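Local coordinates for uncharacterized protein (Pseudomonas syringae pv. tomato, PDB 3K4I) that is of unknown function but belongs by sequence to the aldolase/RraA family and forms a three-chain assembly, at residues 5-19 / 183-195. Residues are numbered along the deposited sequence; the frame is centred on the assembly and turned at random.
Sequences VPFEYTPIAQSVLDE and QQLAAEVVLRARA
A surface contact joins the extended N-terminal arm and the short helix 14-19 to Gln183, Gln184 and the long helix 186-207, beside strand 170-174 of the mixed sheet. Gln183 OE1 takes the backbone N-H of Thr10 at 2.8 Å, in the carbonyl plane and on a lone pair, with an almost straight N-H...O angle of 165°. Its CG sits in the crowded position between backbone N and carbonyl carbon (chi1 59°), which leads the extended chain to the arm; NE2 reaches the edge of the Phe7 ring and also bonds Pro167 O, so both ends of this buried amide are used. Gln184 holds the arm nearer its start: NE2 donates to Pro6 O at 3.1 Å, while OE1 receives a weak bond from Glu8 N. Thr10 OG1 leans against Gln184 CG at 3.2 Å and donates to Glu8 O within the arm. Further along, contact turns apolar. Ile12 CD1 meets Ala186 CB at 3.7 Å, with Leu170 touching both side chains. One turn further along helix 186-207, the two methyls of Val16 divide their work, CG1 against Val190 CG2 (3.7 Å) and CG2 against Ala187 CB. Glu19 lies over Val190 CG1 and closes the far end with a salt bridge, OE1 to Arg194 NH2 at 2.6 Å. Helix 14-19 and the 186-195 part of the long helix thus form a roughly parallel pair, axes 10.1 Å apart and 34° between them, extended by the arm, in a protein assigned by sequence to the aldolase/RraA family.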
ATOM      1  N   VAL C   5      29.909 -22.818  10.741  1.00 15.33           N
ATOM      2  CA  VAL C   5      31.096 -22.765   9.877  1.00 15.71           C
ATOM      3  C   VAL C   5      31.360 -21.319   9.450  1.00 15.12           C
ATOM      4  O   VAL C   5      30.416 -20.534   9.373  1.00 15.78           O
ATOM      5  CB  VAL C   5      30.928 -23.665   8.626  1.00 16.13           C
ATOM      6  CG1 VAL C   5      30.711 -25.105   9.045  1.00 21.43           C
ATOM      7  CG2 VAL C   5      29.780 -23.185   7.752  1.00 21.85           C
ATOM      8  N   PRO C   6      32.637 -20.963   9.179  1.00 14.57           N
ATOM      9  CA  PRO C   6      32.946 -19.585   8.749  1.00 13.73           C
ATOM     10  C   PRO C   6      32.196 -19.225   7.478  1.00 12.49           C
ATOM     11  O   PRO C   6      31.874 -20.112   6.675  1.00 11.92           O
ATOM     12  CB  PRO C   6      34.448 -19.636   8.431  1.00 14.28           C
ATOM     13  CG  PRO C   6      34.973 -20.801   9.160  1.00 16.21           C
ATOM     14  CD  PRO C   6      33.853 -21.794   9.297  1.00 15.09           C
ATOM     15  N   PHE C   7      31.931 -17.940   7.285  1.00 12.53           N
ATOM     16  CA  PHE C   7      31.284 -17.525   6.048  1.00 13.15           C
ATOM     17  C   PHE C   7      32.165 -17.812   4.846  1.00 13.66           C
ATOM     18  O   PHE C   7      33.372 -17.592   4.881  1.00 12.51           O
ATOM     19  CB  PHE C   7      30.920 -16.047   6.051  1.00 13.54           C
ATOM     20  CG  PHE C   7      30.433 -15.572   4.721  1.00 14.30           C
ATOM     21  CD1 PHE C   7      29.120 -15.798   4.324  1.00 13.04           C
ATOM     22  CD2 PHE C   7      31.307 -14.950   3.837  1.00 13.32           C
ATOM     23  CE1 PHE C   7      28.664 -15.385   3.086  1.00 14.06           C
ATOM     24  CE2 PHE C   7      30.851 -14.534   2.587  1.00 14.35           C
ATOM     25  CZ  PHE C   7      29.524 -14.747   2.216  1.00 12.40           C
ATOM     26  N   GLU C   8      31.538 -18.310   3.785  1.00 13.89           N
ATOM     27  CA  GLU C   8      32.240 -18.553   2.539  1.00 14.32           C
ATOM     28  C   GLU C   8      31.301 -18.232   1.398  1.00 12.68           C
ATOM     29  O   GLU C   8      30.152 -18.705   1.393  1.00 12.88           O
ATOM     30  CB  GLU C   8      32.670 -20.020   2.464  1.00 16.13           C
ATOM     31  CG  GLU C   8      33.750 -20.316   1.455  1.00 31.32           C
ATOM     32  CD  GLU C   8      34.214 -21.752   1.529  1.00 18.92           C
ATOM     33  OE1 GLU C   8      34.105 -22.464   0.506  1.00 31.58           O
ATOM     34  OE2 GLU C   8      34.685 -22.171   2.609  1.00 31.62           O
ATOM     35  N   TYR C   9      31.773 -17.443   0.426  1.00 12.73           N
ATOM     36  CA  TYR C   9      31.003 -17.241  -0.807  1.00 13.09           C
ATOM     37  C   TYR C   9      30.745 -18.595  -1.442  1.00 13.05           C
ATOM     38  O   TYR C   9      31.669 -19.394  -1.673  1.00 14.51           O
ATOM     39  CB  TYR C   9      31.686 -16.294  -1.802  1.00 13.86           C
ATOM     40  CG  TYR C   9      31.944 -14.922  -1.231  1.00 17.86           C
ATOM     41  CD1 TYR C   9      33.247 -14.509  -0.923  1.00 15.09           C
ATOM     42  CD2 TYR C   9      30.885 -14.031  -0.991  1.00 14.79           C
ATOM     43  CE1 TYR C   9      33.494 -13.237  -0.397  1.00 18.46           C
ATOM     44  CE2 TYR C   9      31.127 -12.760  -0.453  1.00 18.48           C
ATOM     45  CZ  TYR C   9      32.435 -12.382  -0.163  1.00 15.62           C
ATOM     46  OH  TYR C   9      32.711 -11.138   0.366  1.00 19.18           O
ATOM     47  N   THR C  10      29.471 -18.863  -1.669  1.00 13.19           N
ATOM     48  CA  THR C  10      29.021 -20.159  -2.139  1.00 13.48           C
ATOM     49  C   THR C  10      28.173 -19.995  -3.387  1.00 15.33           C
ATOM     50  O   THR C  10      27.083 -19.436  -3.322  1.00 14.97           O
ATOM     51  CB  THR C  10      28.196 -20.893  -1.051  1.00 13.83           C
ATOM     52  OG1 THR C  10      28.987 -21.014   0.141  1.00 17.31           O
ATOM     53  CG2 THR C  10      27.797 -22.299  -1.517  1.00 16.92           C
ATOM     54  N   PRO C  11      28.662 -20.516  -4.535  1.00 17.13           N
ATOM     55  CA  PRO C  11      27.841 -20.527  -5.736  1.00 17.37           C
ATOM     56  C   PRO C  11      26.621 -21.406  -5.545  1.00 16.99           C
ATOM     57  O   PRO C  11      26.670 -22.394  -4.804  1.00 17.48           O
ATOM     58  CB  PRO C  11      28.775 -21.117  -6.811  1.00 17.50           C
ATOM     59  CG  PRO C  11      29.880 -21.742  -6.080  1.00 23.22           C
ATOM     60  CD  PRO C  11      30.039 -20.968  -4.811  1.00 17.86           C
ATOM     61  N   ILE C  12      25.526 -21.010  -6.184  1.00 15.81           N
ATOM     62  CA  ILE C  12      24.258 -21.701  -6.057  1.00 14.19           C
ATOM     63  C   ILE C  12      23.897 -22.209  -7.447  1.00 13.26           C
ATOM     64  O   ILE C  12      23.901 -21.436  -8.401  1.00 13.20           O
ATOM     65  CB  ILE C  12      23.181 -20.759  -5.524  1.00 12.75           C
ATOM     66  CG1 ILE C  12      23.513 -20.339  -4.082  1.00 18.75           C
ATOM     67  CG2 ILE C  12      21.787 -21.425  -5.571  1.00 17.97           C
ATOM     68  CD1 ILE C  12      22.715 -19.139  -3.580  1.00 12.89           C
ATOM     69  N   ALA C  13      23.582 -23.497  -7.539  1.00 13.58           N
ATOM     70  CA  ALA C  13      23.347 -24.155  -8.834  1.00 14.37           C
ATOM     71  C   ALA C  13      22.095 -23.606  -9.505  1.00 14.63           C
ATOM     72  O   ALA C  13      21.112 -23.269  -8.827  1.00 13.67           O
ATOM     73  CB  ALA C  13      23.241 -25.638  -8.649  1.00 14.21           C
ATOM     74  N   GLN C  14      22.125 -23.520 -10.836  1.00 14.52           N
ATOM     75  CA  GLN C  14      20.999 -22.955 -11.571  1.00 15.69           C
ATOM     76  C   GLN C  14      19.714 -23.707 -11.238  1.00 15.14           C
ATOM     77  O   GLN C  14      18.634 -23.107 -11.170  1.00 15.17           O
ATOM     78  CB  GLN C  14      21.246 -22.965 -13.093  1.00 17.63           C
ATOM     79  CG  GLN C  14      20.219 -22.122 -13.886  1.00 20.61           C
ATOM     80  CD  GLN C  14      20.112 -20.670 -13.408  1.00 19.83           C
ATOM     81  OE1 GLN C  14      21.119 -19.989 -13.178  1.00 20.83           O
ATOM     82  NE2 GLN C  14      18.877 -20.184 -13.279  1.00 21.46           N
ATOM     83  N   SER C  15      19.852 -25.011 -11.002  1.00 15.25           N
ATOM     84  CA  SER C  15      18.710 -25.905 -10.713  1.00 15.58           C
ATOM     85  C   SER C  15      17.959 -25.492  -9.453  1.00 14.99           C
ATOM     86  O   SER C  15      16.722 -25.561  -9.406  1.00 15.35           O
ATOM     87  CB  SER C  15      19.166 -27.362 -10.599  1.00 17.10           C
ATOM     88  OG  SER C  15      20.183 -27.523  -9.616  1.00 23.12           O
ATOM     89  N   VAL C  16      18.719 -25.048  -8.448  1.00 13.11           N
ATOM     90  CA  VAL C  16      18.163 -24.576  -7.171  1.00 12.18           C
ATOM     91  C   VAL C  16      17.385 -23.287  -7.406  1.00 10.29           C
ATOM     92  O   VAL C  16      16.284 -23.117  -6.889  1.00  9.39           O
ATOM     93  CB  VAL C  16      19.301 -24.387  -6.124  1.00 12.54           C
ATOM     94  CG1 VAL C  16      18.811 -23.641  -4.864  1.00 11.27           C
ATOM     95  CG2 VAL C  16      19.911 -25.743  -5.729  1.00 11.22           C
ATOM     96  N   LEU C  17      17.938 -22.397  -8.232  1.00 11.12           N
ATOM     97  CA  LEU C  17      17.236 -21.170  -8.623  1.00 12.13           C
ATOM     98  C   LEU C  17      15.971 -21.484  -9.426  1.00 12.59           C
ATOM     99  O   LEU C  17      14.922 -20.870  -9.201  1.00 12.08           O
ATOM    100  CB  LEU C  17      18.173 -20.232  -9.404  1.00 13.76           C
ATOM    101  CG  LEU C  17      19.387 -19.722  -8.619  1.00 11.47           C
ATOM    102  CD1 LEU C  17      20.595 -19.398  -9.513  1.00 15.38           C
ATOM    103  CD2 LEU C  17      19.043 -18.511  -7.750  1.00 15.26           C
ATOM    104  N   ASP C  18      16.054 -22.468 -10.324  1.00 13.19           N
ATOM    105  CA  ASP C  18      14.896 -22.810 -11.142  1.00 14.27           C
ATOM    106  C   ASP C  18      13.738 -23.313 -10.289  1.00 13.90           C
ATOM    107  O   ASP C  18      12.592 -22.901 -10.496  1.00 13.85           O
ATOM    108  CB  ASP C  18      15.262 -23.783 -12.276  1.00 15.80           C
ATOM    109  CG  ASP C  18      16.248 -23.168 -13.268  1.00 13.87           C
ATOM    110  OD1 ASP C  18      16.186 -21.935 -13.474  1.00 17.69           O
ATOM    111  OD2 ASP C  18      17.092 -23.897 -13.824  1.00 17.83           O
ATOM    112  N   GLU C  19      14.053 -24.156  -9.305  1.00 14.07           N
ATOM    113  CA  GLU C  19      13.069 -24.667  -8.357  1.00 14.45           C
ATOM    114  C   GLU C  19      12.284 -23.569  -7.651  1.00 13.30           C
ATOM    115  O   GLU C  19      11.099 -23.744  -7.401  1.00 12.26           O
ATOM    116  CB  GLU C  19      13.726 -25.522  -7.299  1.00 14.99           C
ATOM    117  CG  GLU C  19      14.311 -26.809  -7.820  1.00 30.63           C
ATOM    118  CD  GLU C  19      14.700 -27.737  -6.693  1.00 16.89           C
ATOM    119  OE1 GLU C  19      13.820 -28.485  -6.233  1.00 31.04           O
ATOM    120  OE2 GLU C  19      15.878 -27.700  -6.264  1.00 31.20           O
ATOM    121  N   GLN C 183      23.483 -18.069   1.476  1.00  6.09           N
ATOM    122  CA  GLN C 183      23.999 -18.855   0.352  1.00  5.70           C
ATOM    123  C   GLN C 183      24.499 -20.241   0.782  1.00  6.56           C
ATOM    124  O   GLN C 183      24.308 -21.245   0.050  1.00  6.28           O
ATOM    125  CB  GLN C 183      25.081 -18.077  -0.422  1.00  4.35           C
ATOM    126  CG  GLN C 183      26.318 -17.653   0.369  1.00  5.77           C
ATOM    127  CD  GLN C 183      26.998 -16.486  -0.289  1.00  3.83           C
ATOM    128  OE1 GLN C 183      27.948 -16.651  -1.035  1.00  8.13           O
ATOM    129  NE2 GLN C 183      26.511 -15.284  -0.019  1.00  5.94           N
ATOM    130  N   GLN C 184      25.130 -20.326   1.942  1.00  5.76           N
ATOM    131  CA  GLN C 184      25.629 -21.638   2.372  1.00  7.35           C
ATOM    132  C   GLN C 184      24.506 -22.630   2.692  1.00  8.13           C
ATOM    133  O   GLN C 184      24.759 -23.835   2.812  1.00  9.81           O
ATOM    134  CB  GLN C 184      26.589 -21.500   3.557  1.00  7.97           C
ATOM    135  CG  GLN C 184      27.907 -20.878   3.169  1.00  6.50           C
ATOM    136  CD  GLN C 184      28.693 -20.393   4.347  1.00  9.55           C
ATOM    137  OE1 GLN C 184      28.401 -19.342   4.928  1.00  8.18           O
ATOM    138  NE2 GLN C 184      29.721 -21.134   4.692  1.00  7.63           N
ATOM    139  N   LEU C 185      23.279 -22.139   2.842  1.00  7.65           N
ATOM    140  CA  LEU C 185      22.147 -22.983   3.178  1.00  7.55           C
ATOM    141  C   LEU C 185      21.137 -23.127   2.044  1.00  7.98           C
ATOM    142  O   LEU C 185      20.131 -23.824   2.215  1.00  7.79           O
ATOM    143  CB  LEU C 185      21.406 -22.432   4.407  1.00  9.41           C
ATOM    144  CG  LEU C 185      22.228 -22.419   5.691  1.00 14.33           C
ATOM    145  CD1 LEU C 185      21.424 -21.702   6.764  1.00 11.90           C
ATOM    146  CD2 LEU C 185      22.582 -23.801   6.114  1.00 12.20           C
ATOM    147  N   ALA C 186      21.415 -22.509   0.892  1.00  7.41           N
ATOM    148  CA  ALA C 186      20.383 -22.309  -0.113  1.00  7.50           C
ATOM    149  C   ALA C 186      19.782 -23.612  -0.627  1.00  7.32           C
ATOM    150  O   ALA C 186      18.558 -23.746  -0.624  1.00  6.39           O
ATOM    151  CB  ALA C 186      20.885 -21.441  -1.277  1.00  8.11           C
ATOM    152  N   ALA C 187      20.628 -24.565  -1.010  1.00  9.03           N
ATOM    153  CA  ALA C 187      20.155 -25.880  -1.490  1.00  9.43           C
ATOM    154  C   ALA C 187      19.283 -26.597  -0.447  1.00  9.02           C
ATOM    155  O   ALA C 187      18.205 -27.104  -0.757  1.00  8.94           O
ATOM    156  CB  ALA C 187      21.330 -26.776  -1.924  1.00 10.52           C
ATOM    157  N   GLU C 188      19.731 -26.595   0.803  1.00  9.56           N
ATOM    158  CA  GLU C 188      18.998 -27.255   1.868  1.00  9.38           C
ATOM    159  C   GLU C 188      17.654 -26.551   2.137  1.00  8.26           C
ATOM    160  O   GLU C 188      16.651 -27.208   2.367  1.00  7.86           O
ATOM    161  CB  GLU C 188      19.848 -27.305   3.147  1.00 11.65           C
ATOM    162  CG  GLU C 188      19.153 -27.912   4.380  1.00 18.22           C
ATOM    163  CD  GLU C 188      18.856 -29.409   4.258  1.00 14.23           C
ATOM    164  OE1 GLU C 188      19.519 -30.128   3.451  1.00 19.08           O
ATOM    165  OE2 GLU C 188      17.948 -29.883   4.975  1.00 18.08           O
ATOM    166  N   VAL C 189      17.637 -25.217   2.121  1.00  8.14           N
ATOM    167  CA  VAL C 189      16.396 -24.468   2.356  1.00  7.48           C
ATOM    168  C   VAL C 189      15.376 -24.722   1.234  1.00  7.30           C
ATOM    169  O   VAL C 189      14.188 -24.910   1.484  1.00  6.96           O
ATOM    170  CB  VAL C 189      16.684 -22.968   2.551  1.00  7.87           C
ATOM    171  CG1 VAL C 189      15.403 -22.162   2.501  1.00  8.86           C
ATOM    172  CG2 VAL C 189      17.436 -22.784   3.876  1.00  7.44           C
ATOM    173  N   VAL C 190      15.862 -24.781   0.006  1.00  7.44           N
ATOM    174  CA  VAL C 190      14.982 -25.007  -1.125  1.00  8.04           C
ATOM    175  C   VAL C 190      14.362 -26.415  -1.061  1.00  7.96           C
ATOM    176  O   VAL C 190      13.164 -26.574  -1.296  1.00  7.22           O
ATOM    177  CB  VAL C 190      15.708 -24.743  -2.472  1.00  9.10           C
ATOM    178  CG1 VAL C 190      14.899 -25.297  -3.661  1.00  8.34           C
ATOM    179  CG2 VAL C 190      15.934 -23.244  -2.629  1.00  7.87           C
ATOM    180  N   LEU C 191      15.169 -27.410  -0.709  1.00  8.58           N
ATOM    181  CA  LEU C 191      14.683 -28.762  -0.460  1.00  9.52           C
ATOM    182  C   LEU C 191      13.608 -28.800   0.643  1.00  9.09           C
ATOM    183  O   LEU C 191      12.540 -29.409   0.470  1.00  9.25           O
ATOM    184  CB  LEU C 191      15.855 -29.696  -0.100  1.00 12.29           C
ATOM    185  CG  LEU C 191      15.591 -31.183   0.135  1.00 22.43           C
ATOM    186  CD1 LEU C 191      15.245 -31.875  -1.190  1.00 15.21           C
ATOM    187  CD2 LEU C 191      16.818 -31.842   0.752  1.00 14.76           C
ATOM    188  N   ARG C 192      13.866 -28.114   1.760  1.00  8.05           N
ATOM    189  CA  ARG C 192      12.887 -28.093   2.835  1.00  7.86           C
ATOM    190  C   ARG C 192      11.594 -27.357   2.438  1.00  7.22           C
ATOM    191  O   ARG C 192      10.491 -27.811   2.778  1.00  7.48           O
ATOM    192  CB  ARG C 192      13.497 -27.477   4.112  1.00  8.31           C
ATOM    193  CG  ARG C 192      14.471 -28.435   4.786  1.00  8.96           C
ATOM    194  CD  ARG C 192      15.206 -27.770   5.926  1.00 10.54           C
ATOM    195  NE  ARG C 192      16.149 -28.701   6.551  1.00 10.30           N
ATOM    196  CZ  ARG C 192      16.190 -28.976   7.852  1.00 13.21           C
ATOM    197  NH1 ARG C 192      15.368 -28.363   8.698  1.00 10.58           N
ATOM    198  NH2 ARG C 192      17.078 -29.856   8.305  1.00 11.27           N
ATOM    199  N   ALA C 193      11.733 -26.264   1.682  1.00  6.83           N
ATOM    200  CA  ALA C 193      10.595 -25.464   1.256  1.00  4.63           C
ATOM    201  C   ALA C 193       9.692 -26.281   0.344  1.00  6.19           C
ATOM    202  O   ALA C 193       8.481 -26.199   0.423  1.00  6.34           O
ATOM    203  CB  ALA C 193      11.051 -24.173   0.536  1.00  4.85           C
ATOM    204  N   ARG C 194      10.303 -27.077  -0.526  1.00  6.66           N
ATOM    205  CA  ARG C 194       9.502 -27.905  -1.407  1.00  9.33           C
ATOM    206  C   ARG C 194       8.638 -28.916  -0.627  1.00  9.88           C
ATOM    207  O   ARG C 194       7.490 -29.206  -1.007  1.00 10.15           O
ATOM    208  CB  ARG C 194      10.446 -28.640  -2.345  1.00 12.37           C
ATOM    209  CG  ARG C 194       9.751 -29.205  -3.527  1.00 31.40           C
ATOM    210  CD  ARG C 194      10.431 -30.464  -3.929  1.00 18.64           C
ATOM    211  NE  ARG C 194      11.835 -30.262  -4.283  1.00 32.05           N
ATOM    212  CZ  ARG C 194      12.559 -31.157  -4.949  1.00 20.79           C
ATOM    213  NH1 ARG C 194      12.003 -32.299  -5.362  1.00 32.63           N
ATOM    214  NH2 ARG C 194      13.828 -30.906  -5.233  1.00 32.32           N
ATOM    215  N   ALA C 195       9.220 -29.495   0.419  1.00  9.40           N
ATOM    216  CA  ALA C 195       8.548 -30.434   1.292  1.00  9.06           C
ATOM    217  C   ALA C 195       7.416 -29.757   2.075  1.00  7.88           C
ATOM    218  O   ALA C 195       6.340 -30.328   2.245  1.00  7.46           O
ATOM    219  CB  ALA C 195       9.560 -31.082   2.239  1.00  9.05           C
TER